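PDB 3RHF: putative polyphosphate kinase 2 family protein from Arthrobacter aurescens, which probably acts as a polyphosphate kinase of the PPK2 family, transferring phosphate between polyphosphate and nucleotides. Local coordinates for residues N72-L77 and P130-M134; I125-V129 and F170-L174. All coordinates share one frame; numbering follows the deposited sequence.

Overall arrangement
From the N terminus, the chain reaches 72-77 at the start of strand 75-82, makes strand 104-108, and returns through helix 123-126 to 130-134, where contact 1 closes the first loop. Just before that return, 125-129 leaves helix 123-126; it finds its partner, 170-174 on helix 157-176, only after strand 135-139, and contact 2 closes the second loop. The segments alternate along the chain, so the two loops cross. Contact 1 aligns the beginnings of two neighbouring parallel strands, and contact 2 fastens the connection leading to one of them to a long covering helix. Their centres lie 12 Å apart, and they meet where Leu77 packs on Leu174.

Contact 1: N72-L77 and P130-M134; sequences NPKRLL and PAAGM
Arg75 lies across the loop 130-134 at the place where two parallel strands of the P-loop-type alpha/beta/alpha sandwich begin. Strand 75-82 starts at this arginine, and a type II beta turn from Ala131 to Met134 delivers the chain into the adjacent strand 135-139. CG of Arg75 is wedged between its own backbone N and carbonyl carbon (chi1 62°), and the chain bends again at chi3, bringing the guanidinium back over the turn. Its CB faces two carbonyl oxygens, 3.4 Å from Met134 O and 3.5 Å from Ala131 O. Farther out, Pro130 O sits at the guanidinium edge, in its plane, and takes a weak but straight bond from NH2 (3.4 Å). The backbone N of Ala132 lies over one face, displaced toward the rim; since both it and NH2 are donors, this is packing and not a bond. NH1 and, weakly, NE of Arg75 turn back to Pro73 O, a pair of bonds that helps fix the rotation of the group. The backbones themselves are joined by two bonds: Gly133 N donates to Lys74 O at 3.0 Å, and Leu76 N to Met134 O at 3.1 Å. Gly133, at the third position of the turn, has the positive phi (77°) that favours glycine. The loop ahead of the strand is shaped by an Asx turn, in which Asn72 OD1 accepts from Lys74 N, while Lys74 NZ reaches Leu268 O. Ala131 N donates to the side-chain oxygen of Gln105, on strand 104-108. Pro130 and Leu77 cross at about a right angle, Pro130 CD meeting Leu77 CD1 at 4.0 Å, while the proline's CG rests 3.3 Å from Leu76 O.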
ATOM      1  N   ASN A  72     -12.558   5.454 -18.591  1.00 34.22           N
ATOM      2  CA  ASN A  72     -11.489   4.792 -19.350  1.00 33.90           C
ATOM      3  C   ASN A  72     -11.346   3.339 -18.921  1.00 32.79           C
ATOM      4  O   ASN A  72     -11.346   3.045 -17.737  1.00 32.47           O
ATOM      5  CB  ASN A  72     -10.154   5.517 -19.171  1.00 33.61           C
ATOM      6  CG  ASN A  72      -9.201   5.241 -20.307  1.00 36.43           C
ATOM      7  OD1 ASN A  72      -9.008   4.098 -20.686  1.00 38.90           O
ATOM      8  ND2 ASN A  72      -8.638   6.286 -20.886  1.00 38.35           N
ATOM      9  N   PRO A  73     -11.241   2.418 -19.877  1.00 32.97           N
ATOM     10  CA  PRO A  73     -11.115   1.050 -19.396  1.00 32.25           C
ATOM     11  C   PRO A  73      -9.691   0.590 -19.101  1.00 31.39           C
ATOM     12  O   PRO A  73      -9.507  -0.538 -18.629  1.00 31.76           O
ATOM     13  CB  PRO A  73     -11.704   0.218 -20.550  1.00 33.00           C
ATOM     14  CG  PRO A  73     -11.513   1.027 -21.759  1.00 33.08           C
ATOM     15  CD  PRO A  73     -11.511   2.466 -21.334  1.00 34.00           C
ATOM     16  N   LYS A  74      -8.686   1.413 -19.343  1.00 30.63           N
ATOM     17  CA  LYS A  74      -7.338   0.908 -19.270  1.00 30.42           C
ATOM     18  C   LYS A  74      -6.902   0.679 -17.842  1.00 29.11           C
ATOM     19  O   LYS A  74      -7.349   1.343 -16.940  1.00 28.11           O
ATOM     20  CB  LYS A  74      -6.374   1.831 -19.982  1.00 32.61           C
ATOM     21  CG  LYS A  74      -6.549   1.900 -21.512  1.00 36.46           C
ATOM     22  CD  LYS A  74      -5.483   2.843 -22.084  1.00 43.00           C
ATOM     23  CE  LYS A  74      -5.898   3.632 -23.381  1.00 47.90           C
ATOM     24  NZ  LYS A  74      -6.034   5.132 -23.161  1.00 50.49           N
ATOM     25  N   ARG A  75      -6.028  -0.301 -17.647  1.00 29.32           N
ATOM     26  CA  ARG A  75      -5.516  -0.648 -16.337  1.00 28.91           C
ATOM     27  C   ARG A  75      -4.197  -1.366 -16.545  1.00 28.54           C
ATOM     28  O   ARG A  75      -3.796  -1.586 -17.666  1.00 28.94           O
ATOM     29  CB  ARG A  75      -6.493  -1.567 -15.637  1.00 29.13           C
ATOM     30  CG  ARG A  75      -6.702  -2.874 -16.378  1.00 32.93           C
ATOM     31  CD  ARG A  75      -8.041  -3.484 -16.035  1.00 36.88           C
ATOM     32  NE  ARG A  75      -9.050  -2.979 -16.937  1.00 40.62           N
ATOM     33  CZ  ARG A  75     -10.344  -3.195 -16.827  1.00 42.91           C
ATOM     34  NH1 ARG A  75     -11.144  -2.685 -17.733  1.00 44.18           N
ATOM     35  NH2 ARG A  75     -10.842  -3.902 -15.822  1.00 46.16           N
ATOM     36  N   LEU A  76      -3.535  -1.738 -15.466  1.00 26.03           N
ATOM     37  CA  LEU A  76      -2.226  -2.306 -15.562  1.00 25.22           C
ATOM     38  C   LEU A  76      -2.038  -3.410 -14.551  1.00 23.40           C
ATOM     39  O   LEU A  76      -2.588  -3.379 -13.479  1.00 22.51           O
ATOM     40  CB  LEU A  76      -1.178  -1.187 -15.373  1.00 26.40           C
ATOM     41  CG  LEU A  76       0.257  -1.510 -15.851  1.00 28.30           C
ATOM     42  CD1 LEU A  76       0.890  -0.403 -16.621  1.00 32.99           C
ATOM     43  CD2 LEU A  76       1.112  -1.833 -14.703  1.00 31.86           C
ATOM     44  N   LEU A  77      -1.234  -4.397 -14.910  1.00 23.47           N
ATOM     45  CA  LEU A  77      -0.982  -5.581 -14.080  1.00 22.69           C
ATOM     46  C   LEU A  77       0.507  -5.925 -14.166  1.00 23.15           C
ATOM     47  O   LEU A  77       1.015  -6.324 -15.236  1.00 22.46           O
ATOM     48  CB  LEU A  77      -1.836  -6.785 -14.537  1.00 22.15           C
ATOM     49  CG  LEU A  77      -1.684  -8.120 -13.743  1.00 21.84           C
ATOM     50  CD1 LEU A  77      -1.979  -7.946 -12.232  1.00 20.45           C
ATOM     51  CD2 LEU A  77      -2.478  -9.311 -14.284  1.00 20.51           C
ATOM     52  N   PRO A 130      -6.869  -6.576 -11.921  1.00 22.51           N
ATOM     53  CA  PRO A 130      -7.221  -5.250 -11.484  1.00 22.80           C
ATOM     54  C   PRO A 130      -8.469  -4.708 -12.226  1.00 24.06           C
ATOM     55  O   PRO A 130      -8.777  -5.124 -13.354  1.00 23.03           O
ATOM     56  CB  PRO A 130      -5.988  -4.444 -11.782  1.00 21.89           C
ATOM     57  CG  PRO A 130      -5.403  -5.112 -12.984  1.00 24.45           C
ATOM     58  CD  PRO A 130      -5.716  -6.573 -12.832  1.00 23.29           C
ATOM     59  N   ALA A 131      -9.197  -3.832 -11.552  1.00 23.77           N
ATOM     60  CA  ALA A 131     -10.342  -3.186 -12.158  1.00 25.21           C
ATOM     61  C   ALA A 131      -9.836  -2.007 -13.030  1.00 24.78           C
ATOM     62  O   ALA A 131      -8.673  -1.588 -12.910  1.00 23.01           O
ATOM     63  CB  ALA A 131     -11.310  -2.682 -11.038  1.00 25.65           C
ATOM     64  N   ALA A 132     -10.720  -1.504 -13.897  1.00 25.09           N
ATOM     65  CA  ALA A 132     -10.505  -0.244 -14.647  1.00 25.81           C
ATOM     66  C   ALA A 132      -9.846   0.851 -13.807  1.00 24.92           C
ATOM     67  O   ALA A 132     -10.247   1.126 -12.702  1.00 25.13           O
ATOM     68  CB  ALA A 132     -11.809   0.288 -15.212  1.00 26.41           C
ATOM     69  N   GLY A 133      -8.811   1.456 -14.345  1.00 24.21           N
ATOM     70  CA  GLY A 133      -8.130   2.507 -13.643  1.00 24.48           C
ATOM     71  C   GLY A 133      -7.208   2.055 -12.532  1.00 24.29           C
ATOM     72  O   GLY A 133      -6.629   2.903 -11.844  1.00 24.34           O
HETATM   73  N   MSE A 134      -7.056   0.749 -12.336  1.00 23.92           N
HETATM   74  CA  MSE A 134      -6.245   0.279 -11.238  1.00 24.27           C
HETATM   75  C   MSE A 134      -4.902  -0.249 -11.711  1.00 22.59           C
HETATM   76  O   MSE A 134      -4.756  -0.642 -12.878  1.00 21.20           O
HETATM   77  CB  MSE A 134      -6.963  -0.794 -10.464  1.00 25.84           C
HETATM   78  CG  MSE A 134      -8.354  -0.408  -9.918  1.00 32.57           C
HETATM   79 SE   MSE A 134      -8.254   0.880  -8.448  1.00 46.74          SE
HETATM   80  CE  MSE A 134      -7.559  -0.218  -6.988  1.00 42.96           C
TER

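Contact 2: I125-V129 and F170-L174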
ATOM      1  N   ILE A 125      -6.818 -16.567  -9.646  1.00 22.36           N
ATOM      2  CA  ILE A 125      -6.085 -15.493 -10.228  1.00 22.69           C
ATOM      3  C   ILE A 125      -7.007 -14.464 -10.865  1.00 23.55           C
ATOM      4  O   ILE A 125      -6.813 -13.241 -10.663  1.00 23.83           O
ATOM      5  CB  ILE A 125      -5.097 -15.971 -11.295  1.00 23.15           C
ATOM      6  CG1 ILE A 125      -4.269 -17.188 -10.837  1.00 23.08           C
ATOM      7  CG2 ILE A 125      -4.127 -14.804 -11.623  1.00 21.63           C
ATOM      8  CD1 ILE A 125      -3.346 -16.904  -9.620  1.00 20.64           C
ATOM      9  N   GLU A 126      -7.982 -14.957 -11.643  1.00 26.40           N
ATOM     10  CA  GLU A 126      -9.012 -14.137 -12.286  1.00 27.49           C
ATOM     11  C   GLU A 126      -9.785 -13.307 -11.282  1.00 26.79           C
ATOM     12  O   GLU A 126     -10.149 -12.181 -11.593  1.00 25.32           O
ATOM     13  CB  GLU A 126     -10.056 -14.959 -13.058  1.00 29.82           C
ATOM     14  CG  GLU A 126      -9.484 -15.835 -14.185  1.00 35.84           C
ATOM     15  CD  GLU A 126     -10.203 -15.650 -15.535  1.00 44.52           C
ATOM     16  OE1 GLU A 126     -10.532 -14.466 -15.892  1.00 48.12           O
ATOM     17  OE2 GLU A 126     -10.409 -16.690 -16.222  1.00 46.70           O
ATOM     18  N   LYS A 127     -10.050 -13.858 -10.101  1.00 25.93           N
ATOM     19  CA  LYS A 127     -10.709 -13.067  -9.108  1.00 27.45           C
ATOM     20  C   LYS A 127      -9.976 -11.777  -8.829  1.00 25.77           C
ATOM     21  O   LYS A 127     -10.604 -10.817  -8.487  1.00 25.63           O
ATOM     22  CB  LYS A 127     -10.840 -13.794  -7.788  1.00 28.79           C
ATOM     23  CG  LYS A 127     -11.553 -15.081  -7.907  1.00 34.67           C
ATOM     24  CD  LYS A 127     -12.394 -15.401  -6.648  1.00 41.39           C
ATOM     25  CE  LYS A 127     -11.612 -15.430  -5.329  1.00 42.84           C
ATOM     26  NZ  LYS A 127     -12.459 -16.160  -4.313  1.00 44.80           N
ATOM     27  N   GLN A 128      -8.649 -11.777  -8.928  1.00 24.58           N
ATOM     28  CA  GLN A 128      -7.848 -10.662  -8.419  1.00 23.94           C
ATOM     29  C   GLN A 128      -7.356  -9.701  -9.473  1.00 22.78           C
ATOM     30  O   GLN A 128      -6.694  -8.802  -9.126  1.00 21.97           O
ATOM     31  CB  GLN A 128      -6.626 -11.181  -7.643  1.00 23.77           C
ATOM     32  CG  GLN A 128      -6.983 -12.225  -6.603  1.00 23.87           C
ATOM     33  CD  GLN A 128      -7.854 -11.668  -5.483  1.00 28.24           C
ATOM     34  OE1 GLN A 128      -7.627 -10.555  -4.996  1.00 25.48           O
ATOM     35  NE2 GLN A 128      -8.850 -12.452  -5.055  1.00 31.14           N
ATOM     36  N   VAL A 129      -7.698  -9.877 -10.748  1.00 22.82           N
ATOM     37  CA  VAL A 129      -7.243  -8.997 -11.788  1.00 22.01           C
ATOM     38  C   VAL A 129      -7.692  -7.561 -11.549  1.00 22.29           C
ATOM     39  O   VAL A 129      -8.745  -7.325 -10.998  1.00 23.23           O
ATOM     40  CB  VAL A 129      -7.703  -9.498 -13.152  1.00 22.88           C
ATOM     41  CG1 VAL A 129      -7.192 -10.886 -13.383  1.00 24.01           C
ATOM     42  CG2 VAL A 129      -9.266  -9.484 -13.290  1.00 24.57           C
ATOM     43  N   PHE A 170      -5.772 -16.574 -21.173  1.00 27.72           N
ATOM     44  CA  PHE A 170      -6.015 -15.644 -20.078  1.00 26.69           C
ATOM     45  C   PHE A 170      -5.363 -14.301 -20.256  1.00 26.69           C
ATOM     46  O   PHE A 170      -6.040 -13.240 -20.245  1.00 27.82           O
ATOM     47  CB  PHE A 170      -5.476 -16.257 -18.843  1.00 26.64           C
ATOM     48  CG  PHE A 170      -5.575 -15.431 -17.649  1.00 27.02           C
ATOM     49  CD1 PHE A 170      -6.802 -14.985 -17.192  1.00 31.40           C
ATOM     50  CD2 PHE A 170      -4.467 -15.176 -16.905  1.00 29.36           C
ATOM     51  CE1 PHE A 170      -6.901 -14.248 -16.020  1.00 31.54           C
ATOM     52  CE2 PHE A 170      -4.566 -14.460 -15.718  1.00 31.51           C
ATOM     53  CZ  PHE A 170      -5.784 -13.989 -15.288  1.00 31.81           C
ATOM     54  N   GLU A 171      -4.060 -14.280 -20.442  1.00 26.14           N
ATOM     55  CA  GLU A 171      -3.413 -12.971 -20.642  1.00 25.62           C
ATOM     56  C   GLU A 171      -3.995 -12.246 -21.876  1.00 26.69           C
ATOM     57  O   GLU A 171      -4.116 -11.041 -21.918  1.00 26.03           O
ATOM     58  CB  GLU A 171      -1.909 -13.158 -20.736  1.00 24.56           C
ATOM     59  CG  GLU A 171      -1.375 -13.553 -19.374  1.00 24.26           C
ATOM     60  CD  GLU A 171       0.115 -13.927 -19.350  1.00 26.50           C
ATOM     61  OE1 GLU A 171       0.789 -13.829 -20.424  1.00 20.18           O
ATOM     62  OE2 GLU A 171       0.578 -14.299 -18.220  1.00 26.31           O
ATOM     63  N   SER A 172      -4.355 -13.011 -22.890  1.00 28.47           N
ATOM     64  CA  SER A 172      -4.940 -12.443 -24.076  1.00 30.43           C
ATOM     65  C   SER A 172      -6.342 -11.846 -23.778  1.00 30.14           C
ATOM     66  O   SER A 172      -6.715 -10.808 -24.311  1.00 30.63           O
ATOM     67  CB  SER A 172      -4.982 -13.509 -25.180  1.00 31.64           C
ATOM     68  OG  SER A 172      -5.810 -13.068 -26.224  1.00 36.15           O
ATOM     69  N   ARG A 173      -7.101 -12.473 -22.894  1.00 30.15           N
ATOM     70  CA  ARG A 173      -8.407 -11.933 -22.549  1.00 29.65           C
ATOM     71  C   ARG A 173      -8.212 -10.628 -21.793  1.00 28.63           C
ATOM     72  O   ARG A 173      -8.904  -9.630 -22.060  1.00 27.59           O
ATOM     73  CB  ARG A 173      -9.229 -12.947 -21.755  1.00 29.54           C
ATOM     74  CG  ARG A 173     -10.084 -13.885 -22.645  1.00 33.71           C
ATOM     75  CD  ARG A 173     -10.131 -15.392 -22.196  1.00 35.69           C
ATOM     76  NE  ARG A 173     -10.328 -15.479 -20.757  1.00 35.32           N
ATOM     77  CZ  ARG A 173      -9.790 -16.374 -19.949  1.00 37.60           C
ATOM     78  NH1 ARG A 173      -9.026 -17.334 -20.409  1.00 36.77           N
ATOM     79  NH2 ARG A 173     -10.046 -16.303 -18.644  1.00 41.43           N
ATOM     80  N   LEU A 174      -7.265 -10.625 -20.857  1.00 27.91           N
ATOM     81  CA  LEU A 174      -7.048  -9.433 -20.035  1.00 28.25           C
ATOM     82  C   LEU A 174      -6.608  -8.233 -20.857  1.00 28.33           C
ATOM     83  O   LEU A 174      -7.057  -7.115 -20.634  1.00 27.81           O
ATOM     84  CB  LEU A 174      -6.013  -9.664 -18.947  1.00 27.88           C
ATOM     85  CG  LEU A 174      -6.379 -10.571 -17.788  1.00 28.08           C
ATOM     86  CD1 LEU A 174      -5.193 -10.466 -16.817  1.00 28.46           C
ATOM     87  CD2 LEU A 174      -7.718 -10.262 -17.093  1.00 24.19           C
TER
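Phe170 drives its ring from helix 157-176 into the bend that follows helix 123-126, and three apolar groups from the 125-129 segment gather round it. Its CG stands opposite the backbone N (chi1 177°), which extends the ring away from its helix. CZ is the meeting point, 3.9 Å from Val129 CG1 and 4.1 Å from Ile125 CG2; the isoleucine crosses the phenylalanine at about a right angle, whereas the valine runs past it in the reverse direction. Val129 CG1 also touches Leu174 CD2 at 3.8 Å, so one methyl bridges two residues a helical turn apart. The type I turn from Glu126 to Val129 places the valine here. The polar part lies beside this cluster. Glu126 lays CG 3.5 Å from Phe170 CE1, then bends at chi2 to send its carboxylate to Arg173. OE2 and NH2 form a salt bridge, with OE2 at the guanidinium edge and the two planes turned 44° apart; the 2.5 Å between them is short, and its exact value is doubtful. Arg173 also pairs through NH1 with Asp169, so two acids engage its guanidinium. Replacing Glu126 by an alanine would probably cost Arg173 this carboxylate partner and remove the CG packing on Phe170 CE1. Behind the contact, Ile125 packs on Phe138 of strand 135-139 and Leu174 on Ile181 of strand 179-187, so the two helices meet above the parallel sheet.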